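Local coordinates for protein triphenylmethane reductase (Citrobacter sp., PDB 2VRB) that reduces triphenylmethane dyes, probably with NADPH as hydride donor, and belongs to the short-chain dehydrogenase/reductase (SDR) family, at residues A[16-21]-A[43-48]; A[111-116]-A[257-262]; A[179-184]-A[268-273]. One frame throughout, in Å; residues are numbered along the deposited sequence.

Contact 1 (A[16-21]-A[43-48])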
ATOM      1  N   VAL A  16      12.278 -22.601   4.239  1.00 32.30           N
ATOM      2  CA  VAL A  16      10.955 -22.752   4.849  1.00 32.48           C
ATOM      3  C   VAL A  16      10.427 -24.183   4.687  1.00 33.28           C
ATOM      4  O   VAL A  16      10.013 -24.812   5.660  1.00 34.52           O
ATOM      5  CB  VAL A  16       9.930 -21.723   4.316  1.00 31.61           C
ATOM      6  CG1 VAL A  16       8.537 -22.061   4.829  1.00 32.55           C
ATOM      7  CG2 VAL A  16      10.307 -20.314   4.802  1.00 30.52           C
ATOM      8  N   ILE A  17      10.488 -24.702   3.464  1.00 33.52           N
ATOM      9  CA  ILE A  17       9.984 -26.037   3.159  1.00 33.23           C
ATOM     10  C   ILE A  17      10.744 -27.096   3.933  1.00 34.53           C
ATOM     11  O   ILE A  17      10.137 -28.041   4.444  1.00 34.69           O
ATOM     12  CB  ILE A  17      10.021 -26.305   1.646  1.00 32.84           C
ATOM     13  CG1 ILE A  17       9.017 -25.369   0.951  1.00 32.41           C
ATOM     14  CG2 ILE A  17       9.735 -27.830   1.305  1.00 30.89           C
ATOM     15  CD1 ILE A  17       8.982 -25.475  -0.528  1.00 34.90           C
ATOM     16  N   GLN A  18      12.068 -26.952   4.016  1.00 35.45           N
ATOM     17  CA  GLN A  18      12.858 -27.894   4.812  1.00 36.61           C
ATOM     18  C   GLN A  18      12.467 -27.832   6.289  1.00 36.70           C
ATOM     19  O   GLN A  18      12.408 -28.856   6.936  1.00 36.26           O
ATOM     20  CB  GLN A  18      14.364 -27.688   4.624  1.00 37.57           C
ATOM     21  CG  GLN A  18      14.883 -27.998   3.213  1.00 40.26           C
ATOM     22  CD  GLN A  18      14.442 -29.341   2.669  1.00 44.05           C
ATOM     23  OE1 GLN A  18      13.870 -29.410   1.586  1.00 46.73           O
ATOM     24  NE2 GLN A  18      14.710 -30.421   3.405  1.00 45.35           N
ATOM     25  N   HIS A  19      12.193 -26.635   6.819  1.00 36.84           N
ATOM     26  CA  HIS A  19      11.631 -26.518   8.180  1.00 36.84           C
ATOM     27  C   HIS A  19      10.213 -27.091   8.341  1.00 36.44           C
ATOM     28  O   HIS A  19       9.917 -27.744   9.341  1.00 36.57           O
ATOM     29  CB  HIS A  19      11.703 -25.063   8.677  1.00 36.19           C
ATOM     30  CG  HIS A  19      13.091 -24.640   9.041  1.00 37.30           C
ATOM     31  ND1 HIS A  19      13.778 -25.184  10.106  1.00 40.22           N
ATOM     32  CD2 HIS A  19      13.953 -23.789   8.438  1.00 39.21           C
ATOM     33  CE1 HIS A  19      14.987 -24.653  10.169  1.00 40.75           C
ATOM     34  NE2 HIS A  19      15.115 -23.797   9.171  1.00 42.24           N
ATOM     35  N   LEU A  20       9.342 -26.851   7.361  1.00 36.13           N
ATOM     36  CA  LEU A  20       7.999 -27.422   7.376  1.00 35.95           C
ATOM     37  C   LEU A  20       8.040 -28.950   7.279  1.00 37.25           C
ATOM     38  O   LEU A  20       7.183 -29.632   7.844  1.00 37.47           O
ATOM     39  CB  LEU A  20       7.177 -26.885   6.224  1.00 35.28           C
ATOM     40  CG  LEU A  20       6.685 -25.444   6.262  1.00 34.77           C
ATOM     41  CD1 LEU A  20       6.005 -25.177   4.932  1.00 33.77           C
ATOM     42  CD2 LEU A  20       5.714 -25.214   7.430  1.00 33.18           C
ATOM     43  N   LEU A  21       9.019 -29.473   6.539  1.00 38.29           N
ATOM     44  CA  LEU A  21       9.201 -30.933   6.393  1.00 40.27           C
ATOM     45  C   LEU A  21       9.534 -31.606   7.732  1.00 41.23           C
ATOM     46  O   LEU A  21       9.267 -32.791   7.911  1.00 41.84           O
ATOM     47  CB  LEU A  21      10.259 -31.234   5.327  1.00 39.56           C
ATOM     48  CG  LEU A  21       9.892 -31.791   3.942  1.00 41.27           C
ATOM     49  CD1 LEU A  21       8.395 -32.022   3.688  1.00 42.21           C
ATOM     50  CD2 LEU A  21      10.525 -31.014   2.794  1.00 39.54           C
ATOM     51  N   ALA A  43       9.929 -32.209  -5.490  1.00 47.01           N
ATOM     52  CA  ALA A  43       8.975 -33.243  -5.854  1.00 47.04           C
ATOM     53  C   ALA A  43       9.496 -34.660  -5.540  1.00 47.44           C
ATOM     54  O   ALA A  43       8.700 -35.594  -5.374  1.00 47.01           O
ATOM     55  CB  ALA A  43       8.574 -33.108  -7.320  1.00 47.48           C
ATOM     56  N   ASP A  44      10.822 -34.804  -5.448  1.00 47.44           N
ATOM     57  CA  ASP A  44      11.463 -36.065  -5.036  1.00 47.16           C
ATOM     58  C   ASP A  44      11.241 -36.285  -3.538  1.00 46.86           C
ATOM     59  O   ASP A  44      11.165 -37.417  -3.064  1.00 46.52           O
ATOM     60  CB  ASP A  44      12.970 -36.044  -5.345  1.00 47.63           C
ATOM     61  CG  ASP A  44      13.278 -36.015  -6.849  1.00 48.37           C
ATOM     62  OD1 ASP A  44      12.450 -36.496  -7.658  1.00 50.73           O
ATOM     63  OD2 ASP A  44      14.366 -35.520  -7.218  1.00 48.63           O
ATOM     64  N   GLN A  45      11.166 -35.185  -2.786  1.00 46.46           N
ATOM     65  CA  GLN A  45      10.597 -35.223  -1.444  1.00 45.88           C
ATOM     66  C   GLN A  45       9.083 -35.326  -1.696  1.00 44.97           C
ATOM     67  O   GLN A  45       8.642 -35.393  -2.854  1.00 45.09           O
ATOM     68  CB  GLN A  45      11.041 -33.994  -0.647  1.00 46.26           C
ATOM     69  CG  GLN A  45      12.577 -33.858  -0.616  1.00 48.21           C
ATOM     70  CD  GLN A  45      13.074 -32.463  -0.274  1.00 51.02           C
ATOM     71  OE1 GLN A  45      13.124 -32.077   0.891  1.00 54.00           O
ATOM     72  NE2 GLN A  45      13.475 -31.708  -1.293  1.00 51.31           N
ATOM     73  N   GLY A  46       8.262 -35.402  -0.668  1.00 43.64           N
ATOM     74  CA  GLY A  46       6.838 -35.617  -0.959  1.00 42.18           C
ATOM     75  C   GLY A  46       6.055 -34.382  -1.406  1.00 40.80           C
ATOM     76  O   GLY A  46       4.825 -34.430  -1.466  1.00 40.93           O
ATOM     77  N   VAL A  47       6.754 -33.291  -1.735  1.00 39.29           N
ATOM     78  CA  VAL A  47       6.116 -31.964  -1.891  1.00 37.52           C
ATOM     79  C   VAL A  47       5.428 -31.733  -3.238  1.00 36.87           C
ATOM     80  O   VAL A  47       6.035 -31.889  -4.293  1.00 36.53           O
ATOM     81  CB  VAL A  47       7.123 -30.814  -1.606  1.00 37.90           C
ATOM     82  CG1 VAL A  47       6.423 -29.434  -1.610  1.00 36.48           C
ATOM     83  CG2 VAL A  47       7.812 -31.036  -0.273  1.00 37.75           C
ATOM     84  N   GLU A  48       4.155 -31.353  -3.199  1.00 35.99           N
ATOM     85  CA  GLU A  48       3.444 -31.029  -4.421  1.00 35.75           C
ATOM     86  C   GLU A  48       3.989 -29.753  -5.034  1.00 34.83           C
ATOM     87  O   GLU A  48       4.177 -28.768  -4.341  1.00 35.22           O
ATOM     88  CB  GLU A  48       1.957 -30.889  -4.166  1.00 36.08           C
ATOM     89  CG  GLU A  48       1.171 -30.692  -5.449  1.00 37.31           C
ATOM     90  CD  GLU A  48      -0.277 -30.365  -5.207  1.00 39.80           C
ATOM     91  OE1 GLU A  48      -0.929 -29.875  -6.149  1.00 41.37           O
ATOM     92  OE2 GLU A  48      -0.772 -30.605  -4.087  1.00 40.88           O
TER
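Gln45 OE1 faces both the end of Gln18 and a methyl of Leu21, with Leu21 CD2 3.4 Å away. The two glutamine chains run nearly perpendicular, their amide planes turned 36° apart. As modelled, Gln18 OE1 lies 2.9 Å from Gln45 OE1, but the Gln18 amide is probably turned over in the model, and the nature of this approach stays open. The Gln45 amide has a firmer partner on its other limb: NE2 bonds to the backbone O of Thr41, in the helix just before, which helps fix the rotation of the group.

Beside this polar pair the contact is apolar. Val47 CG2, lying anti to its own carbonyl carbon (chi1 of CG1 is -174°), is the one branch that reaches the helix. Ile17 CG2 meets it at 4.1 Å, and Leu21 CD2 comes up at the same 4.1 Å, so the valine methyl lies against side chains one helical turn apart. Ile29 of strand 29-33 also touches both Leu21 and Val47. Helix 11-21, which follows directly on the NADP-binding Thr9 and Gly10 and begins with Gln11 and Leu12, is thus packed against the loop entering edge strand 48-51, as expected in the first beta-alpha-beta-alpha-beta half of a Rossmann fold.

Contact 2 (A[111-116]-A[257-262])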
ATOM      1  N   GLU A 111       7.788   1.472   8.385  1.00 37.29           N
ATOM      2  CA  GLU A 111       7.239   2.820   8.411  1.00 40.33           C
ATOM      3  C   GLU A 111       8.334   3.886   8.626  1.00 42.23           C
ATOM      4  O   GLU A 111       8.144   5.056   8.272  1.00 42.39           O
ATOM      5  CB  GLU A 111       6.177   2.950   9.486  1.00 38.39           C
ATOM      6  CG  GLU A 111       4.882   2.157   9.193  1.00 40.26           C
ATOM      7  CD  GLU A 111       4.869   0.751   9.802  1.00 39.58           C
ATOM      8  OE1 GLU A 111       5.935   0.208  10.193  1.00 35.55           O
ATOM      9  OE2 GLU A 111       3.752   0.174   9.902  1.00 42.43           O
ATOM     10  N   GLU A 112       9.468   3.446   9.180  1.00 43.68           N
ATOM     11  CA  GLU A 112      10.616   4.321   9.520  1.00 44.64           C
ATOM     12  C   GLU A 112      11.756   4.128   8.542  1.00 44.65           C
ATOM     13  O   GLU A 112      12.846   4.735   8.707  1.00 43.69           O
ATOM     14  CB  GLU A 112      11.149   4.008  10.949  1.00 45.81           C
ATOM     15  CG  GLU A 112      10.223   4.506  12.099  1.00 49.26           C
ATOM     16  CD  GLU A 112       9.083   3.560  12.396  1.00 54.42           C
ATOM     17  OE1 GLU A 112       9.280   2.323  12.363  1.00 58.03           O
ATOM     18  OE2 GLU A 112       7.968   4.040  12.684  1.00 56.40           O
ATOM     19  N   SER A 113      11.540   3.305   7.520  1.00 43.01           N
ATOM     20  CA  SER A 113      12.615   3.068   6.563  1.00 43.41           C
ATOM     21  C   SER A 113      12.801   4.235   5.604  1.00 44.54           C
ATOM     22  O   SER A 113      11.845   4.983   5.319  1.00 43.66           O
ATOM     23  CB  SER A 113      12.404   1.757   5.824  1.00 42.29           C
ATOM     24  OG  SER A 113      13.344   1.593   4.772  1.00 41.30           O
ATOM     25  N   ILE A 114      14.063   4.425   5.178  1.00 45.06           N
ATOM     26  CA  ILE A 114      14.429   5.304   4.060  1.00 45.87           C
ATOM     27  C   ILE A 114      14.848   4.531   2.802  1.00 45.80           C
ATOM     28  O   ILE A 114      15.386   5.111   1.863  1.00 46.19           O
ATOM     29  CB  ILE A 114      15.512   6.335   4.459  1.00 47.05           C
ATOM     30  CG1 ILE A 114      16.889   5.670   4.713  1.00 46.43           C
ATOM     31  CG2 ILE A 114      15.035   7.117   5.717  1.00 47.13           C
ATOM     32  CD1 ILE A 114      18.069   6.670   4.677  1.00 47.20           C
ATOM     33  N   ILE A 115      14.558   3.229   2.763  1.00 44.45           N
ATOM     34  CA  ILE A 115      14.812   2.405   1.590  1.00 43.71           C
ATOM     35  C   ILE A 115      13.499   2.248   0.772  1.00 43.17           C
ATOM     36  O   ILE A 115      12.480   1.856   1.321  1.00 43.35           O
ATOM     37  CB  ILE A 115      15.309   1.016   2.070  1.00 43.43           C
ATOM     38  CG1 ILE A 115      16.651   1.149   2.782  1.00 44.55           C
ATOM     39  CG2 ILE A 115      15.399  -0.014   0.933  1.00 45.43           C
ATOM     40  CD1 ILE A 115      17.806   1.479   1.863  1.00 47.33           C
ATOM     41  N   PRO A 116      13.513   2.517  -0.555  1.00 42.74           N
ATOM     42  CA  PRO A 116      12.189   2.526  -1.254  1.00 41.06           C
ATOM     43  C   PRO A 116      11.479   1.170  -1.260  1.00 39.84           C
ATOM     44  O   PRO A 116      10.264   1.092  -1.361  1.00 37.42           O
ATOM     45  CB  PRO A 116      12.555   2.933  -2.684  1.00 41.93           C
ATOM     46  CG  PRO A 116      13.916   3.592  -2.574  1.00 43.35           C
ATOM     47  CD  PRO A 116      14.623   2.820  -1.484  1.00 42.68           C
ATOM     48  N   LYS A 257      22.639   5.571   8.705  1.00 34.59           N
ATOM     49  CA  LYS A 257      21.674   6.522   9.243  1.00 33.55           C
ATOM     50  C   LYS A 257      20.666   5.859  10.199  1.00 35.05           C
ATOM     51  O   LYS A 257      19.644   6.456  10.497  1.00 33.54           O
ATOM     52  CB  LYS A 257      20.926   7.204   8.097  1.00 34.77           C
ATOM     53  CG  LYS A 257      21.811   8.150   7.272  1.00 35.87           C
ATOM     54  CD  LYS A 257      21.172   8.466   5.952  1.00 38.29           C
ATOM     55  CE  LYS A 257      22.034   9.426   5.172  1.00 39.26           C
ATOM     56  NZ  LYS A 257      21.641   9.319   3.732  1.00 43.98           N
ATOM     57  N   GLY A 258      20.968   4.655  10.685  1.00 34.18           N
ATOM     58  CA  GLY A 258      20.174   4.054  11.749  1.00 35.23           C
ATOM     59  C   GLY A 258      19.025   3.186  11.253  1.00 35.84           C
ATOM     60  O   GLY A 258      18.184   2.764  12.049  1.00 36.82           O
ATOM     61  N   GLU A 259      19.007   2.906   9.951  1.00 35.92           N
ATOM     62  CA  GLU A 259      17.961   2.060   9.320  1.00 36.87           C
ATOM     63  C   GLU A 259      17.811   0.708   9.965  1.00 37.37           C
ATOM     64  O   GLU A 259      16.697   0.148  10.014  1.00 38.51           O
ATOM     65  CB  GLU A 259      18.301   1.795   7.869  1.00 37.55           C
ATOM     66  CG  GLU A 259      17.435   0.708   7.133  1.00 37.77           C
ATOM     67  CD  GLU A 259      16.187   1.289   6.472  1.00 41.75           C
ATOM     68  OE1 GLU A 259      16.013   2.530   6.499  1.00 39.08           O
ATOM     69  OE2 GLU A 259      15.397   0.483   5.907  1.00 42.57           O
ATOM     70  N   ALA A 260      18.909   0.143  10.447  1.00 35.38           N
ATOM     71  CA  ALA A 260      18.778  -1.216  10.976  1.00 34.04           C
ATOM     72  C   ALA A 260      19.042  -1.267  12.485  1.00 33.59           C
ATOM     73  O   ALA A 260      19.553  -2.247  12.974  1.00 32.15           O
ATOM     74  CB  ALA A 260      19.728  -2.140  10.208  1.00 32.40           C
ATOM     75  N   SER A 261      18.723  -0.205  13.224  1.00 32.84           N
ATOM     76  CA  SER A 261      19.287  -0.076  14.571  1.00 33.04           C
ATOM     77  C   SER A 261      18.251  -0.424  15.644  1.00 34.42           C
ATOM     78  O   SER A 261      18.587  -0.501  16.839  1.00 33.17           O
ATOM     79  CB  SER A 261      19.817   1.343  14.795  1.00 34.68           C
ATOM     80  OG  SER A 261      18.735   2.283  14.739  1.00 37.56           O
ATOM     81  N   LYS A 262      16.996  -0.650  15.243  1.00 32.46           N
ATOM     82  CA  LYS A 262      15.953  -0.914  16.230  1.00 32.50           C
ATOM     83  C   LYS A 262      15.785  -2.413  16.428  1.00 31.74           C
ATOM     84  O   LYS A 262      15.943  -3.154  15.478  1.00 30.92           O
ATOM     85  CB  LYS A 262      14.634  -0.362  15.769  1.00 32.54           C
ATOM     86  CG  LYS A 262      14.556   1.165  15.775  1.00 39.59           C
ATOM     87  CD  LYS A 262      13.069   1.568  15.683  1.00 49.06           C
ATOM     88  CE  LYS A 262      12.626   1.919  14.253  1.00 52.61           C
ATOM     89  NZ  LYS A 262      11.170   2.431  14.226  1.00 50.67           N
TER
HETATM   90  O   HOH W   1      15.668   4.493   8.586  1.00 38.71           O
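Hydrogen bonds centre on the carboxylate of Glu259, which takes Ser113 and Ile114 with one oxygen each. Ser113 OG donates to Glu259 OE2 at 2.6 Å, and the backbone Ile114 N donates to Glu259 OE1 at 3.0 Å, nearly straight at 165°. Both oxygens use their syn lone pairs, the sides that face one another, so the carboxylate meets the loop with its open end. A bend at chi2 (89°) turns the group toward 111-116. Each oxygen has a further partner: Glu259 OE2 meets the hydroxyl of Tyr107, and Glu259 OE1 takes a bond of 2.9 Å from a water that also donates to Glu112 O. Ser113 OG in turn accepts from Ile115 N at 2.9 Å, forming an ST turn.

A salt bridge lies at one flank. Lys262 NZ stands 2.7 Å from Glu112 OE1, approaching from above the carboxylate plane, 59° out of it, while the two chains run nearly perpendicular.

The remaining van der Waals contacts are slighter. Ile115 CG1 lies 3.4 Å from Glu259 OE2, and an apolar touch brings Ile114 CD1 across the stem of Lys257 at its CD, 3.8 Å away; the ammonium of that lysine pairs with Asp253.

On the 257-262 side, Gly258 closes helix 242-256 as the C-prime residue of a Schellman motif, delivering Glu259 immediately after it. With four partners shared between its two oxygens, the Glu259 carboxylate has little liberty to rotate, and this polar clasp, more than any apolar packing, joins the two surface loops.

Contact 3 (A[179-184]-A[268-273])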
ATOM      1  N   ALA A 179      13.401 -18.266   8.087  1.00 30.87           N
ATOM      2  CA  ALA A 179      12.649 -19.437   7.558  1.00 30.78           C
ATOM      3  C   ALA A 179      11.974 -20.276   8.636  1.00 30.59           C
ATOM      4  O   ALA A 179      10.841 -20.710   8.478  1.00 32.73           O
ATOM      5  CB  ALA A 179      13.601 -20.311   6.740  1.00 30.45           C
ATOM      6  N   LEU A 180      12.686 -20.542   9.726  1.00 31.28           N
ATOM      7  CA  LEU A 180      12.135 -21.232  10.884  1.00 31.65           C
ATOM      8  C   LEU A 180      10.945 -20.494  11.484  1.00 32.76           C
ATOM      9  O   LEU A 180       9.970 -21.116  11.866  1.00 34.37           O
ATOM     10  CB  LEU A 180      13.211 -21.441  11.959  1.00 30.88           C
ATOM     11  CG  LEU A 180      12.926 -22.135  13.291  1.00 31.00           C
ATOM     12  CD1 LEU A 180      12.311 -23.534  13.101  1.00 36.72           C
ATOM     13  CD2 LEU A 180      14.184 -22.289  14.140  1.00 33.05           C
ATOM     14  N   ALA A 181      11.059 -19.174  11.591  1.00 33.64           N
ATOM     15  CA  ALA A 181       9.989 -18.304  12.078  1.00 33.66           C
ATOM     16  C   ALA A 181       8.726 -18.394  11.212  1.00 34.28           C
ATOM     17  O   ALA A 181       7.598 -18.496  11.733  1.00 34.61           O
ATOM     18  CB  ALA A 181      10.502 -16.854  12.141  1.00 34.25           C
ATOM     19  N   ALA A 182       8.898 -18.354   9.892  1.00 33.22           N
ATOM     20  CA  ALA A 182       7.764 -18.479   9.001  1.00 31.57           C
ATOM     21  C   ALA A 182       7.134 -19.874   9.193  1.00 33.24           C
ATOM     22  O   ALA A 182       5.911 -19.987   9.337  1.00 32.55           O
ATOM     23  CB  ALA A 182       8.191 -18.279   7.593  1.00 31.93           C
ATOM     24  N   ALA A 183       7.974 -20.912   9.238  1.00 33.16           N
ATOM     25  CA  ALA A 183       7.482 -22.299   9.402  1.00 34.24           C
ATOM     26  C   ALA A 183       6.776 -22.466  10.733  1.00 34.90           C
ATOM     27  O   ALA A 183       5.768 -23.141  10.818  1.00 35.15           O
ATOM     28  CB  ALA A 183       8.632 -23.299   9.273  1.00 33.97           C
ATOM     29  N   THR A 184       7.315 -21.855  11.780  1.00 36.02           N
ATOM     30  CA  THR A 184       6.691 -21.923  13.100  1.00 37.31           C
ATOM     31  C   THR A 184       5.289 -21.322  13.057  1.00 37.56           C
ATOM     32  O   THR A 184       4.332 -21.899  13.545  1.00 37.53           O
ATOM     33  CB  THR A 184       7.556 -21.178  14.143  1.00 37.50           C
ATOM     34  OG1 THR A 184       8.883 -21.691  14.071  1.00 38.40           O
ATOM     35  CG2 THR A 184       7.039 -21.413  15.541  1.00 38.61           C
ATOM     36  N   GLN A 268      13.145 -13.957  18.833  1.00 35.48           N
ATOM     37  CA  GLN A 268      13.599 -14.795  19.918  1.00 35.74           C
ATOM     38  C   GLN A 268      12.444 -15.465  20.622  1.00 36.71           C
ATOM     39  O   GLN A 268      12.558 -16.617  21.040  1.00 35.41           O
ATOM     40  CB  GLN A 268      14.397 -14.001  20.917  1.00 36.12           C
ATOM     41  CG  GLN A 268      14.899 -14.825  22.120  1.00 38.95           C
ATOM     42  CD  GLN A 268      15.657 -13.941  23.084  1.00 44.35           C
ATOM     43  OE1 GLN A 268      15.063 -13.155  23.823  1.00 47.61           O
ATOM     44  NE2 GLN A 268      16.975 -14.020  23.040  1.00 47.52           N
ATOM     45  N   LYS A 269      11.338 -14.738  20.786  1.00 37.37           N
ATOM     46  CA  LYS A 269      10.191 -15.335  21.436  1.00 38.42           C
ATOM     47  C   LYS A 269       9.571 -16.401  20.564  1.00 38.74           C
ATOM     48  O   LYS A 269       8.997 -17.361  21.067  1.00 38.39           O
ATOM     49  CB  LYS A 269       9.192 -14.282  21.889  1.00 38.12           C
ATOM     50  CG  LYS A 269       9.756 -13.570  23.137  1.00 42.66           C
ATOM     51  CD  LYS A 269       8.962 -12.359  23.613  1.00 46.30           C
ATOM     52  CE  LYS A 269       9.626 -11.828  24.872  1.00 50.20           C
ATOM     53  NZ  LYS A 269       9.123 -10.466  25.251  1.00 52.81           N
ATOM     54  N   LEU A 270       9.742 -16.265  19.254  1.00 38.77           N
ATOM     55  CA  LEU A 270       9.108 -17.205  18.338  1.00 38.90           C
ATOM     56  C   LEU A 270       9.946 -18.443  18.132  1.00 38.72           C
ATOM     57  O   LEU A 270       9.409 -19.549  18.125  1.00 39.08           O
ATOM     58  CB  LEU A 270       8.832 -16.516  17.007  1.00 39.19           C
ATOM     59  CG  LEU A 270       7.960 -17.163  15.937  1.00 40.02           C
ATOM     60  CD1 LEU A 270       6.558 -17.537  16.441  1.00 36.71           C
ATOM     61  CD2 LEU A 270       7.889 -16.078  14.870  1.00 40.49           C
ATOM     62  N   ILE A 271      11.249 -18.269  17.946  1.00 37.25           N
ATOM     63  CA  ILE A 271      12.114 -19.403  17.617  1.00 37.27           C
ATOM     64  C   ILE A 271      13.113 -19.841  18.706  1.00 36.98           C
ATOM     65  O   ILE A 271      13.832 -20.815  18.499  1.00 37.03           O
ATOM     66  CB  ILE A 271      12.909 -19.184  16.303  1.00 37.06           C
ATOM     67  CG1 ILE A 271      13.983 -18.100  16.486  1.00 36.74           C
ATOM     68  CG2 ILE A 271      11.963 -18.947  15.130  1.00 36.96           C
ATOM     69  CD1 ILE A 271      14.898 -17.901  15.279  1.00 35.48           C
ATOM     70  N   GLY A 272      13.190 -19.135  19.835  1.00 35.90           N
ATOM     71  CA  GLY A 272      14.227 -19.455  20.834  1.00 36.06           C
ATOM     72  C   GLY A 272      15.546 -18.754  20.520  1.00 36.00           C
ATOM     73  O   GLY A 272      15.553 -17.762  19.790  1.00 35.68           O
ATOM     74  N   SER A 273      16.666 -19.265  21.043  1.00 35.47           N
ATOM     75  CA  SER A 273      17.933 -18.533  20.981  1.00 36.23           C
ATOM     76  C   SER A 273      18.348 -18.225  19.538  1.00 35.96           C
ATOM     77  O   SER A 273      18.088 -19.014  18.633  1.00 35.91           O
ATOM     78  CB  SER A 273      19.041 -19.305  21.684  1.00 36.31           C
ATOM     79  OG  SER A 273      18.477 -20.158  22.639  1.00 40.35           O
TER
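Ile271 CB comes within 4.0 Å of Leu180 CD2, and from there its CG2 branch runs in against the backbone of helix 175-186. At its end CG2 lies 3.7 Å from Ala181 N and just as near Ala181 CA, with Leu180 CG at 3.8 Å and Ala181 CB at 3.9 Å. The methyl rests on the backbone at Ala181, flanked by the side chains of Leu180 and Ala181. With chi1 at 70° CG1 lies between the backbone N and the carbonyl carbon, which leaves CG2 anti to the carbonyl carbon and facing the helix. Outside the two segments Ile271 also touches Glu177, about one turn back along the same helix.

Leu270 continues the packing toward the C-terminal end of that helix with its two methyls apart. CD2 rests on Ala181 CB at 3.9 Å, while CD1 reaches Thr184 CG2 at 4.0 Å, the threonine and leucine chains lying alongside and pointing opposite ways. The Thr184 hydroxyl turns back to its own helix and bonds to Leu180 O; that oxygen also takes the helical bond from Thr184 N, on the opposite face of its carbonyl plane. The bond back to Leu180 O goes with a rotation that leaves the methyl to meet Leu270.

With only a methyl at Ala181 between them, the backbones approach to 6.0 Å between the CA atoms of Ala181 and Ile271. Gly272, with positive phi, then leads the chain out of the short helix. Helix 175-186, whose other flank packs on helix 11-21, is thereby sandwiched between that Rossmann helix and the short helix 266-271, in a helical layer beside the parallel sheet of an NADP-binding SDR domain.

How the contacts relate
From the N terminus, contact 1 closes first: a short loop through strand 29-33 brings residues 43-48 back to helix 11-21, at the outer end of the parallel sheet. Contact 2 opens after strand 101-107, and contact 3 opens at 179-184 before 257-262 has returned to close contact 2; 268-273 then closes contact 3. These two long closures therefore cross, and both tie the chain after helix 242-256 to the nucleotide-binding core. Contacts 1 and 3 meet directly, His19 CB lying 3.6 Å from Ala183 CB. Contact 2 stands apart, across the centre of the chain from contact 1, their centres about 34 Å apart.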